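Local coordinates for putative tagatose-6-phosphate ketose/aldose isomerase (Escherichia coli, PDB 3C3J), which is of unconfirmed function but belongs to the SIS-domain proteins, with two SIS domains, each holding a five-stranded parallel sheet flanked by helices, at residues Gln23-Ala26 and Trp27-Leu31; Thr32-Asp35 and Ala36-Ala40; Ser64-Ile67 and Gly68-Ile71; Ser174-Thr177 and Thr178-Ser182; Ala181-Leu184 and Ala185-Pro189. All coordinates share one frame; numbering follows the deposited sequence.

Contact 1 of 5, residues Gln23-Ala26 and Trp27-Leu31; sequences QPRA and WIRSL
The indole of W27 lies back over the turn before it, with the carbonyl oxygen of Q23 and the ring nitrogen of P24 over one and the same face. Q23 O sits 3.1 Å from W27 CG, displaced to the rim, while P24 N stands above the middle of the ring system. P24 CA adds an off-centre CH-pi contact to the six-membered ring, and CB of Q23 packs 3.7 Å from W27 CZ2. With CG anti to the carbonyl carbon (chi1 -60°), the indole is swung beside its own backbone N and back over this turn. That N donates to Q23 O at 2.8 Å, one of a run of i to i+4 bonds that includes S30 N to A26 O at 2.9 Å. These are the first turns of helix 23-49, which lies against helix 174-187 of the SIS fold: W27 NE1 bonds to T177 OG1 and S30 OG to S182 OG, and the ring of F340 meets W27 edge-to-face. The other flank is looser. R25 and R29 run side by side and point the same way, touching through aliphatic carbons alone, R25 CG to R29 CD at 4.1 Å. Their guanidinium planes stand 77° apart, NE of R25 5.6 Å from NE of R29, and R29, on the exposed side, carries its charge to a salt bridge with E164.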
loop_
_atom_site.group_PDB
_atom_site.type_symbol
_atom_site.label_atom_id
_atom_site.label_comp_id
_atom_site.label_asym_id
_atom_site.label_seq_id
_atom_site.Cartn_x
_atom_site.Cartn_y
_atom_site.Cartn_z
ATOM N N GLN A 23 -14.294 -21.890 8.320
ATOM C CA GLN A 23 -14.636 -20.632 7.647
ATOM C C GLN A 23 -15.970 -20.618 6.878
ATOM O O GLN A 23 -16.821 -19.761 7.180
ATOM C CB GLN A 23 -13.483 -20.195 6.771
ATOM C CG GLN A 23 -12.403 -19.503 7.587
ATOM C CD GLN A 23 -11.189 -19.181 6.744
ATOM O OE1 GLN A 23 -10.562 -20.087 6.162
ATOM N NE2 GLN A 23 -10.862 -17.901 6.642
ATOM N N PRO A 24 -16.177 -21.554 5.918
ATOM C CA PRO A 24 -17.459 -21.532 5.192
ATOM C C PRO A 24 -18.685 -21.527 6.130
ATOM O O PRO A 24 -19.605 -20.725 5.954
ATOM C CB PRO A 24 -17.378 -22.798 4.304
ATOM C CG PRO A 24 -15.977 -23.040 4.152
ATOM C CD PRO A 24 -15.312 -22.631 5.408
ATOM N N ARG A 25 -18.640 -22.333 7.180
ATOM C CA ARG A 25 -19.737 -22.404 8.115
ATOM C C ARG A 25 -19.888 -21.107 8.888
ATOM O O ARG A 25 -21.000 -20.634 9.104
ATOM C CB ARG A 25 -19.504 -23.551 9.097
ATOM C CG ARG A 25 -20.650 -23.815 10.039
ATOM C CD ARG A 25 -20.438 -25.097 10.736
ATOM N NE ARG A 25 -19.228 -25.011 11.549
ATOM C CZ ARG A 25 -18.718 -26.019 12.235
ATOM N NH1 ARG A 25 -19.288 -27.201 12.197
ATOM N NH2 ARG A 25 -17.632 -25.835 12.958
ATOM N N ALA A 26 -18.758 -20.540 9.303
ATOM C CA ALA A 26 -18.765 -19.269 10.044
ATOM C C ALA A 26 -19.335 -18.114 9.197
ATOM O O ALA A 26 -20.080 -17.258 9.709
ATOM C CB ALA A 26 -17.350 -18.945 10.564
ATOM N N TRP A 27 -19.016 -18.105 7.906
ATOM C CA TRP A 27 -19.482 -17.042 7.007
ATOM C C TRP A 27 -21.003 -17.000 6.964
ATOM O O TRP A 27 -21.614 -15.947 7.126
ATOM C CB TRP A 27 -18.919 -17.242 5.602
ATOM C CG TRP A 27 -17.429 -17.218 5.542
ATOM C CD1 TRP A 27 -16.581 -16.704 6.492
ATOM C CD2 TRP A 27 -16.607 -17.686 4.483
ATOM N NE1 TRP A 27 -15.306 -16.846 6.104
ATOM C CE2 TRP A 27 -15.271 -17.458 4.874
ATOM C CE3 TRP A 27 -16.857 -18.300 3.249
ATOM C CZ2 TRP A 27 -14.181 -17.803 4.066
ATOM C CZ3 TRP A 27 -15.757 -18.655 2.437
ATOM C CH2 TRP A 27 -14.453 -18.396 2.845
ATOM N N ILE A 28 -21.614 -18.163 6.796
ATOM C CA ILE A 28 -23.065 -18.259 6.673
ATOM C C ILE A 28 -23.760 -17.988 8.021
ATOM O O ILE A 28 -24.786 -17.337 8.052
ATOM C CB ILE A 28 -23.479 -19.591 5.995
ATOM C CG1 ILE A 28 -22.848 -19.669 4.610
ATOM C CG2 ILE A 28 -24.983 -19.665 5.841
ATOM C CD1 ILE A 28 -22.998 -18.374 3.787
ATOM N N ARG A 29 -23.148 -18.422 9.120
ATOM C CA ARG A 29 -23.586 -18.088 10.453
ATOM C C ARG A 29 -23.595 -16.575 10.640
ATOM O O ARG A 29 -24.578 -16.029 11.135
ATOM C CB ARG A 29 -22.691 -18.756 11.505
ATOM C CG ARG A 29 -23.171 -20.140 11.879
ATOM C CD ARG A 29 -22.139 -20.980 12.603
ATOM N NE ARG A 29 -21.559 -20.399 13.818
ATOM C CZ ARG A 29 -22.158 -20.325 14.997
ATOM N NH1 ARG A 29 -21.499 -19.820 16.033
ATOM N NH2 ARG A 29 -23.424 -20.694 15.154
ATOM N N SER A 30 -22.545 -15.886 10.187
ATOM C CA SER A 30 -22.516 -14.445 10.401
ATOM C C SER A 30 -23.607 -13.741 9.569
ATOM O O SER A 30 -24.299 -12.839 10.078
ATOM C CB SER A 30 -21.160 -13.836 10.085
ATOM O OG SER A 30 -21.162 -12.513 10.587
ATOM N N LEU A 31 -23.743 -14.140 8.303
ATOM C CA LEU A 31 -24.714 -13.498 7.386
ATOM C C LEU A 31 -26.160 -13.779 7.780
ATOM O O LEU A 31 -27.011 -12.900 7.662
ATOM C CB LEU A 31 -24.442 -13.911 5.930
ATOM C CG LEU A 31 -23.407 -13.023 5.191
ATOM C CD1 LEU A 31 -22.149 -12.758 6.022
ATOM C CD2 LEU A 31 -23.059 -13.562 3.791
#

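Contact 2 of 5, residues Thr32-Asp35 and Ala36-Ala40; sequences TNID and ALRSA
Chi1 of -165° sets CG of R38 anti to the backbone N, and bends at chi2 and chi3 then fold the chain so that it runs alongside I34, one turn earlier. The two side chains point the same way, and the branch methyl CG2 of I34 comes 3.8 Å from R38 NH2. That methyl approaches the guanidinium obliquely. A water lies at the guanidinium edge, in its plane, and accepts from R38 NH2 at 2.9 Å. The same water gives a weak bond to D35 OD1, so it links two opposite charges, D35 OD1 and R38 NH2 being 6.2 Å apart. Each charged group has a firmer partner beyond this turn: D35 OD2 bonds to S194 OG, while R38 reaches the carbonyl oxygens of V186 and A185 and the side chain of N42.

On another flank N33 and L37 meet at an angle. The amide ND2 of N33 touches the methyl CD2 of L37 at 3.5 Å, and the other methyl, CD1, rests 3.4 Å from the carbonyl O of N33. Along the backbone, A36 N donates to T32 O at 3.2 Å and L37 N to N33 O at 3.0 Å. The next amide breaks the pattern: R38 N makes only a weak bond to D35 O, three residues back, and the backbone N of S39 and of A40 makes no bond to the turn before. The arrangement is that of a kinked surface turn in a long helix, 23-49, whose arginine reaches across to the carbonyl end of helix 174-187 in the SIS fold.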
loop_
_atom_site.group_PDB
_atom_site.type_symbol
_atom_site.label_atom_id
_atom_site.label_comp_id
_atom_site.label_asym_id
_atom_site.label_seq_id
_atom_site.Cartn_x
_atom_site.Cartn_y
_atom_site.Cartn_z
ATOM N N THR A 32 -26.434 -14.984 8.282
ATOM C CA THR A 32 -27.756 -15.267 8.860
ATOM C C THR A 32 -28.009 -14.434 10.143
ATOM O O THR A 32 -29.113 -13.957 10.365
ATOM C CB THR A 32 -28.046 -16.826 9.016
ATOM O OG1 THR A 32 -27.154 -17.402 9.942
ATOM C CG2 THR A 32 -27.829 -17.534 7.721
ATOM N N ASN A 33 -26.984 -14.196 10.948
ATOM C CA ASN A 33 -27.127 -13.251 12.071
ATOM C C ASN A 33 -27.461 -11.821 11.622
ATOM O O ASN A 33 -28.276 -11.127 12.228
ATOM C CB ASN A 33 -25.876 -13.232 12.921
ATOM C CG ASN A 33 -26.083 -12.507 14.215
ATOM O OD1 ASN A 33 -27.000 -12.841 14.988
ATOM N ND2 ASN A 33 -25.254 -11.489 14.468
ATOM N N ILE A 34 -26.795 -11.378 10.568
ATOM C CA ILE A 34 -27.029 -10.057 9.994
ATOM C C ILE A 34 -28.500 -9.990 9.532
ATOM O O ILE A 34 -29.165 -8.976 9.742
ATOM C CB ILE A 34 -26.012 -9.775 8.856
ATOM C CG1 ILE A 34 -24.622 -9.522 9.446
ATOM C CG2 ILE A 34 -26.482 -8.610 7.941
ATOM C CD1 ILE A 34 -23.517 -9.392 8.357
ATOM N N ASP A 35 -29.016 -11.084 8.973
ATOM C CA ASP A 35 -30.447 -11.138 8.600
ATOM C C ASP A 35 -31.327 -10.830 9.795
ATOM O O ASP A 35 -32.297 -10.068 9.676
ATOM C CB ASP A 35 -30.857 -12.495 8.015
ATOM C CG ASP A 35 -30.231 -12.771 6.651
ATOM O OD1 ASP A 35 -29.966 -11.820 5.904
ATOM O OD2 ASP A 35 -30.036 -13.947 6.316
ATOM N N ALA A 36 -30.986 -11.425 10.938
ATOM C CA ALA A 36 -31.727 -11.222 12.184
ATOM C C ALA A 36 -31.632 -9.768 12.679
ATOM O O ALA A 36 -32.602 -9.238 13.228
ATOM C CB ALA A 36 -31.219 -12.180 13.245
ATOM N N LEU A 37 -30.477 -9.141 12.456
ATOM C CA LEU A 37 -30.186 -7.766 12.891
ATOM C C LEU A 37 -30.497 -6.712 11.825
ATOM O O LEU A 37 -30.285 -5.509 12.061
ATOM C CB LEU A 37 -28.687 -7.651 13.252
ATOM C CG LEU A 37 -28.234 -8.117 14.624
ATOM C CD1 LEU A 37 -28.946 -9.398 15.033
ATOM C CD2 LEU A 37 -26.716 -8.322 14.605
ATOM N N ARG A 38 -31.021 -7.132 10.674
ATOM C CA ARG A 38 -31.128 -6.237 9.522
ATOM C C ARG A 38 -31.896 -4.953 9.822
ATOM O O ARG A 38 -31.486 -3.855 9.419
ATOM C CB ARG A 38 -31.789 -6.959 8.359
ATOM C CG ARG A 38 -31.665 -6.311 7.017
ATOM C CD ARG A 38 -30.254 -6.498 6.431
ATOM N NE ARG A 38 -29.557 -5.239 6.363
ATOM C CZ ARG A 38 -28.335 -5.074 5.850
ATOM N NH1 ARG A 38 -27.820 -3.860 5.809
ATOM N NH2 ARG A 38 -27.637 -6.092 5.390
ATOM N N SER A 39 -33.028 -5.074 10.502
ATOM C CA SER A 39 -33.873 -3.890 10.670
ATOM C C SER A 39 -33.226 -2.887 11.660
ATOM O O SER A 39 -33.270 -1.679 11.432
ATOM C CB SER A 39 -35.302 -4.289 11.022
ATOM O OG SER A 39 -35.418 -4.542 12.391
ATOM N N ALA A 40 -32.582 -3.396 12.706
ATOM C CA ALA A 40 -31.732 -2.588 13.600
ATOM C C ALA A 40 -30.553 -1.905 12.860
ATOM O O ALA A 40 -30.289 -0.689 13.044
ATOM C CB ALA A 40 -31.193 -3.458 14.722
HETATM O O HOH W 1 -28.604 -8.834 5.039
#

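Contact 3 of 5, residues Ser64-Ile67 and Gly68-Ile71; sequences SAFI and GDII
I71 N donates to I67 O at 3.0 Å and I70 N to F66 O at 2.9 Å, and I70 N makes a second, weak bond to I67 O. Among the side chains, I67 and I71 lie side by side and point the same way, the branch methyl CG2 of I67 meeting the terminal CD1 of I71 at 3.8 Å. The first torsion of I71, 71°, tucks CG1 between its backbone N and carbonyl carbon, which sets CG1 close over I67 O and lets CD1 reach its neighbour's methyl.

F66 and D69 meet differently. The carboxylate oxygen OD2 of D69 comes up to the edge of the phenyl ring of F66, near its plane, 3.6 Å from CD1, and the carboxylate is turned 27° from the ring. An oxygen in that place faces the slightly positive rim of the ring, so the approach is probably mildly favourable. D69 OD2 also forms a salt bridge with R240. CB of D69 packs on F66 O at 3.4 Å.

Two waters meet the first turns of the helix. One accepts from G68 N at 2.9 Å, and the other lies within hydrogen-bonding distance of both A65 O and D69 OD1. A65 may close a GxGxxA-like pattern that runs from the strand-to-helix turn into the helix. The residues belong to helix 63-79 of a beta-alpha-beta unit made with strands 55-59 and 82-85, and those two strands are part of the parallel sheet of the SIS domain.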
loop_
_atom_site.group_PDB
_atom_site.type_symbol
_atom_site.label_atom_id
_atom_site.label_comp_id
_atom_site.label_asym_id
_atom_site.label_seq_id
_atom_site.Cartn_x
_atom_site.Cartn_y
_atom_site.Cartn_z
ATOM N N SER A 64 -6.180 -7.150 9.623
ATOM C CA SER A 64 -7.474 -6.452 9.665
ATOM C C SER A 64 -7.468 -5.213 8.796
ATOM O O SER A 64 -8.521 -4.800 8.348
ATOM C CB SER A 64 -7.889 -6.097 11.091
ATOM O OG SER A 64 -8.169 -7.274 11.836
ATOM N N ALA A 65 -6.288 -4.628 8.564
ATOM C CA ALA A 65 -6.175 -3.481 7.654
ATOM C C ALA A 65 -6.435 -3.902 6.216
ATOM O O ALA A 65 -6.907 -3.101 5.400
ATOM C CB ALA A 65 -4.791 -2.839 7.754
ATOM N N PHE A 66 -6.121 -5.150 5.886
ATOM C CA PHE A 66 -6.201 -5.582 4.481
ATOM C C PHE A 66 -7.639 -5.807 4.027
ATOM O O PHE A 66 -7.907 -5.824 2.830
ATOM C CB PHE A 66 -5.330 -6.832 4.241
ATOM C CG PHE A 66 -3.925 -6.686 4.749
ATOM C CD1 PHE A 66 -3.274 -5.450 4.741
ATOM C CD2 PHE A 66 -3.228 -7.794 5.236
ATOM C CE1 PHE A 66 -1.963 -5.325 5.250
ATOM C CE2 PHE A 66 -1.941 -7.669 5.721
ATOM C CZ PHE A 66 -1.302 -6.435 5.729
ATOM N N ILE A 67 -8.580 -5.913 4.960
ATOM C CA ILE A 67 -9.994 -6.006 4.601
ATOM C C ILE A 67 -10.392 -4.804 3.734
ATOM O O ILE A 67 -10.870 -4.972 2.634
ATOM C CB ILE A 67 -10.934 -6.125 5.841
ATOM C CG1 ILE A 67 -10.585 -7.397 6.629
ATOM C CG2 ILE A 67 -12.466 -6.086 5.403
ATOM C CD1 ILE A 67 -11.258 -7.502 7.958
ATOM N N GLY A 68 -10.159 -3.600 4.243
ATOM C CA GLY A 68 -10.456 -2.383 3.516
ATOM C C GLY A 68 -9.699 -2.306 2.217
ATOM O O GLY A 68 -10.214 -1.803 1.245
ATOM N N ASP A 69 -8.457 -2.778 2.199
ATOM C CA ASP A 69 -7.662 -2.846 0.960
ATOM C C ASP A 69 -8.351 -3.676 -0.116
ATOM O O ASP A 69 -8.339 -3.295 -1.301
ATOM C CB ASP A 69 -6.262 -3.376 1.217
ATOM C CG ASP A 69 -5.392 -2.405 2.035
ATOM O OD1 ASP A 69 -5.758 -1.229 2.186
ATOM O OD2 ASP A 69 -4.332 -2.836 2.543
ATOM N N ILE A 70 -8.973 -4.781 0.291
ATOM C CA ILE A 70 -9.680 -5.647 -0.663
ATOM C C ILE A 70 -11.026 -5.030 -1.096
ATOM O O ILE A 70 -11.333 -5.019 -2.302
ATOM C CB ILE A 70 -9.876 -7.052 -0.111
ATOM C CG1 ILE A 70 -8.511 -7.697 0.185
ATOM C CG2 ILE A 70 -10.652 -7.943 -1.097
ATOM C CD1 ILE A 70 -8.575 -8.933 1.046
ATOM N N ILE A 71 -11.811 -4.501 -0.158
ATOM C CA ILE A 71 -13.215 -4.196 -0.437
ATOM C C ILE A 71 -13.611 -2.722 -0.535
ATOM O O ILE A 71 -14.691 -2.456 -1.053
ATOM C CB ILE A 71 -14.186 -4.913 0.552
ATOM C CG1 ILE A 71 -14.131 -4.320 1.970
ATOM C CG2 ILE A 71 -13.951 -6.440 0.579
ATOM C CD1 ILE A 71 -15.155 -4.982 2.935
HETATM O O HOH W 2 -9.698 -2.654 6.921
HETATM O O HOH W 3 -6.087 -0.426 5.100
#

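Contact 4 of 5, residues Ser174-Thr177 and Thr178-Ser182; sequences SSIT and TMMAS
Four regular i to i+4 bonds tie S174-T177 to T178-S182 as one continuous helix, from T178 N to S174 O through A181 N to T177 O; the bond from M179 N to S175 O, 2.9 Å, is nearly straight at 164°. The hydroxyl of T178 folds back to the same oxygen that its amide uses: OG1 donates to S174 O at 2.7 Å, so this carbonyl takes two donors from one residue. T178 N comes from above the carbonyl plane, OG1 from closer to it. Chi1 of -50°, with OG1 anti to the carbonyl carbon, turns the hydroxyl back along the helix. One turn on, S182 OG does likewise to T178 O at 2.6 Å, meeting it from the opposite face to S182 N.

On the apolar flank, I176 and M180 (selenomethionine) lie alongside and meet through CD1 and CE, 4.0 Å apart. M179, also selenomethionine, curls back so that its CE rests 3.6 Å from S175 O. Helix 174-187 of the SIS domain packs between helices 23-49 and 63-79. The two hydroxyls find acceptors in the helix's own carbonyls, S182 OG also bonding S30 OG, which probably lowers the cost of burying T178 and S182.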
loop_
_atom_site.group_PDB
_atom_site.type_symbol
_atom_site.label_atom_id
_atom_site.label_comp_id
_atom_site.label_asym_id
_atom_site.label_seq_id
_atom_site.Cartn_x
_atom_site.Cartn_y
_atom_site.Cartn_z
ATOM N N SER A 174 -10.180 -17.264 10.100
ATOM C CA SER A 174 -11.654 -17.089 10.093
ATOM C C SER A 174 -12.113 -15.722 10.597
ATOM O O SER A 174 -13.181 -15.252 10.204
ATOM C CB SER A 174 -12.386 -18.204 10.868
ATOM O OG SER A 174 -12.225 -18.108 12.272
ATOM N N SER A 175 -11.337 -15.077 11.462
ATOM C CA SER A 175 -11.704 -13.730 11.949
ATOM C C SER A 175 -11.733 -12.742 10.758
ATOM O O SER A 175 -12.760 -12.104 10.488
ATOM C CB SER A 175 -10.750 -13.266 13.048
ATOM O OG SER A 175 -9.403 -13.383 12.636
ATOM N N ILE A 176 -10.639 -12.683 10.012
ATOM C CA ILE A 176 -10.544 -11.774 8.883
ATOM C C ILE A 176 -11.609 -12.076 7.804
ATOM O O ILE A 176 -12.328 -11.186 7.389
ATOM C CB ILE A 176 -9.102 -11.666 8.275
ATOM C CG1 ILE A 176 -9.106 -10.728 7.055
ATOM C CG2 ILE A 176 -8.512 -13.007 7.863
ATOM C CD1 ILE A 176 -9.442 -11.351 5.750
ATOM N N THR A 177 -11.716 -13.318 7.356
ATOM C CA THR A 177 -12.678 -13.631 6.294
ATOM C C THR A 177 -14.134 -13.403 6.748
ATOM O O THR A 177 -14.966 -12.896 5.967
ATOM C CB THR A 177 -12.457 -15.036 5.707
ATOM O OG1 THR A 177 -12.624 -16.025 6.742
ATOM C CG2 THR A 177 -11.047 -15.112 5.013
ATOM N N THR A 178 -14.446 -13.695 8.007
ATOM C CA THR A 178 -15.823 -13.515 8.457
ATOM C C THR A 178 -16.172 -12.031 8.611
ATOM O O THR A 178 -17.263 -11.589 8.210
ATOM C CB THR A 178 -16.149 -14.361 9.731
ATOM O OG1 THR A 178 -15.737 -15.723 9.514
ATOM C CG2 THR A 178 -17.665 -14.312 10.028
HETATM N N MSE A 179 -15.223 -11.246 9.114
HETATM C CA MSE A 179 -15.396 -9.800 9.188
HETATM C C MSE A 179 -15.567 -9.194 7.803
HETATM O O MSE A 179 -16.423 -8.334 7.623
HETATM C CB MSE A 179 -14.226 -9.139 9.936
HETATM C CG MSE A 179 -14.281 -9.408 11.437
HETATM SE SE MSE A 179 -12.930 -8.426 12.485
HETATM C CE MSE A 179 -11.359 -8.966 11.539
HETATM N N MSE A 180 -14.778 -9.666 6.833
HETATM C CA MSE A 180 -14.854 -9.171 5.480
HETATM C C MSE A 180 -16.211 -9.450 4.820
HETATM O O MSE A 180 -16.814 -8.564 4.219
HETATM C CB MSE A 180 -13.732 -9.747 4.618
HETATM C CG MSE A 180 -13.727 -9.160 3.223
HETATM SE SE MSE A 180 -11.974 -9.312 2.384
HETATM C CE MSE A 180 -11.714 -11.288 2.490
ATOM N N ALA A 181 -16.669 -10.692 4.925
ATOM C CA ALA A 181 -17.977 -11.102 4.395
ATOM C C ALA A 181 -19.099 -10.328 5.067
ATOM O O ALA A 181 -20.053 -9.912 4.407
ATOM C CB ALA A 181 -18.188 -12.599 4.596
ATOM N N SER A 182 -18.972 -10.119 6.378
ATOM C CA SER A 182 -19.982 -9.348 7.121
ATOM C C SER A 182 -20.071 -7.893 6.630
ATOM O O SER A 182 -21.169 -7.382 6.393
ATOM C CB SER A 182 -19.727 -9.401 8.626
ATOM O OG SER A 182 -19.633 -10.755 9.051
#

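Contact 5 of 5, residues Ala181-Leu184 and Ala185-Pro189; sequences ASCL and AVFAP
The carbonyl oxygen of L184 takes two amides as the helix runs out: A188 N at 2.8 Å, and F187 N by a weak bond at 3.3 Å. This is the C-terminal turn of helix 174-187 in the SIS fold, and A188 is the first residue to leave helical geometry. One step earlier the same doubling appears. C183 O receives F187 N at 3.2 Å and, weakly, V186 N, whose main bond goes to S182 O at 2.8 Å. Such paired three- and four-residue bonds are consistent with a last turn that tightens before the chain turns off toward P189.

Outside the turn, A185 packs on L31 and V186 on L45, both of helix 23-49. Inward, F187 meets F83 edge-to-face and packs on strand 105-111, while L184 and A188 lie against W74 of helix 63-79.

Within the turn, C183 and F187 form a sulfur-aromatic pair. Chi1 of -168° places SG anti to the backbone N of C183, on the flank where the phenyl ring stands. The sulfur approaches the ring at its edge, 75° off the normal and 5.1 Å from the centroid. C183 O also lies at that edge, near the ring plane, 3.4 Å from CD2 of F187. A methyl of V186, CG1, covers part of one face, towards the rim. The nearest touch of the sulfur is at the same ring carbon: C183 SG to F187 CD2, 4.0 Å.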
loop_
_atom_site.group_PDB
_atom_site.type_symbol
_atom_site.label_atom_id
_atom_site.label_comp_id
_atom_site.label_asym_id
_atom_site.label_seq_id
_atom_site.Cartn_x
_atom_site.Cartn_y
_atom_site.Cartn_z
ATOM N N ALA A 181 -16.669 -10.692 4.925
ATOM C CA ALA A 181 -17.977 -11.102 4.395
ATOM C C ALA A 181 -19.099 -10.328 5.067
ATOM O O ALA A 181 -20.053 -9.912 4.407
ATOM C CB ALA A 181 -18.188 -12.599 4.596
ATOM N N SER A 182 -18.972 -10.119 6.378
ATOM C CA SER A 182 -19.982 -9.348 7.121
ATOM C C SER A 182 -20.071 -7.893 6.630
ATOM O O SER A 182 -21.169 -7.382 6.393
ATOM C CB SER A 182 -19.727 -9.401 8.626
ATOM O OG SER A 182 -19.633 -10.755 9.051
ATOM N N CYS A 183 -18.923 -7.241 6.479
ATOM C CA CYS A 183 -18.883 -5.864 5.994
ATOM C C CYS A 183 -19.517 -5.730 4.606
ATOM O O CYS A 183 -20.342 -4.860 4.396
ATOM C CB CYS A 183 -17.459 -5.308 5.977
ATOM S SG CYS A 183 -17.421 -3.504 5.724
ATOM N N LEU A 184 -19.174 -6.635 3.693
ATOM C CA LEU A 184 -19.781 -6.656 2.370
ATOM C C LEU A 184 -21.310 -6.808 2.481
ATOM O O LEU A 184 -22.058 -6.077 1.821
ATOM C CB LEU A 184 -19.174 -7.787 1.541
ATOM C CG LEU A 184 -17.747 -7.632 1.025
ATOM C CD1 LEU A 184 -17.257 -8.998 0.469
ATOM C CD2 LEU A 184 -17.615 -6.535 -0.069
ATOM N N ALA A 185 -21.767 -7.704 3.361
ATOM C CA ALA A 185 -23.195 -7.988 3.519
ATOM C C ALA A 185 -23.937 -6.825 4.118
ATOM O O ALA A 185 -25.089 -6.605 3.784
ATOM C CB ALA A 185 -23.429 -9.235 4.352
ATOM N N VAL A 186 -23.279 -6.075 4.999
ATOM C CA VAL A 186 -23.909 -4.918 5.621
ATOM C C VAL A 186 -24.187 -3.860 4.570
ATOM O O VAL A 186 -25.295 -3.329 4.516
ATOM C CB VAL A 186 -23.043 -4.311 6.764
ATOM C CG1 VAL A 186 -23.537 -2.874 7.123
ATOM C CG2 VAL A 186 -23.069 -5.255 8.027
ATOM N N PHE A 187 -23.209 -3.580 3.701
ATOM C CA PHE A 187 -23.321 -2.432 2.775
ATOM C C PHE A 187 -23.798 -2.753 1.374
ATOM O O PHE A 187 -24.258 -1.845 0.676
ATOM C CB PHE A 187 -22.002 -1.636 2.764
ATOM C CG PHE A 187 -21.717 -0.997 4.077
ATOM C CD1 PHE A 187 -22.386 0.162 4.447
ATOM C CD2 PHE A 187 -20.855 -1.593 4.989
ATOM C CE1 PHE A 187 -22.140 0.758 5.688
ATOM C CE2 PHE A 187 -20.625 -1.021 6.222
ATOM C CZ PHE A 187 -21.294 0.159 6.583
ATOM N N ALA A 188 -23.707 -4.022 0.966
ATOM C CA ALA A 188 -24.164 -4.449 -0.358
ATOM C C ALA A 188 -25.059 -5.702 -0.268
ATOM O O ALA A 188 -24.807 -6.701 -0.922
ATOM C CB ALA A 188 -22.977 -4.680 -1.265
ATOM N N PRO A 189 -26.128 -5.634 0.533
ATOM C CA PRO A 189 -26.934 -6.846 0.763
ATOM C C PRO A 189 -27.699 -7.344 -0.458
ATOM O O PRO A 189 -28.129 -8.499 -0.500
ATOM C CB PRO A 189 -27.902 -6.431 1.867
ATOM C CG PRO A 189 -28.044 -4.965 1.703
ATOM C CD PRO A 189 -26.661 -4.479 1.284
#

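How the contacts relate
Contacts 1 and 2 follow each other along helix 23-49, and contacts 4 and 5 share A181 and S182 on helix 174-187; contact 3 lies on helix 63-79. Contact 3 is deepest, its centre about 5 Å from the centre of the chain, and contact 2 is at the surface, about 22 Å out. Helix 174-187 is the middle layer: S30 bonds to S182 on one side, and on the other I67 packs on I176 and I70 on M180. The chemistry differs from one interface to the next, with hydroxyl bonds between contacts 1 and 4, purely apolar packing between contacts 3 and 5, and R38 of contact 2 bonding to the carbonyls of contact 5.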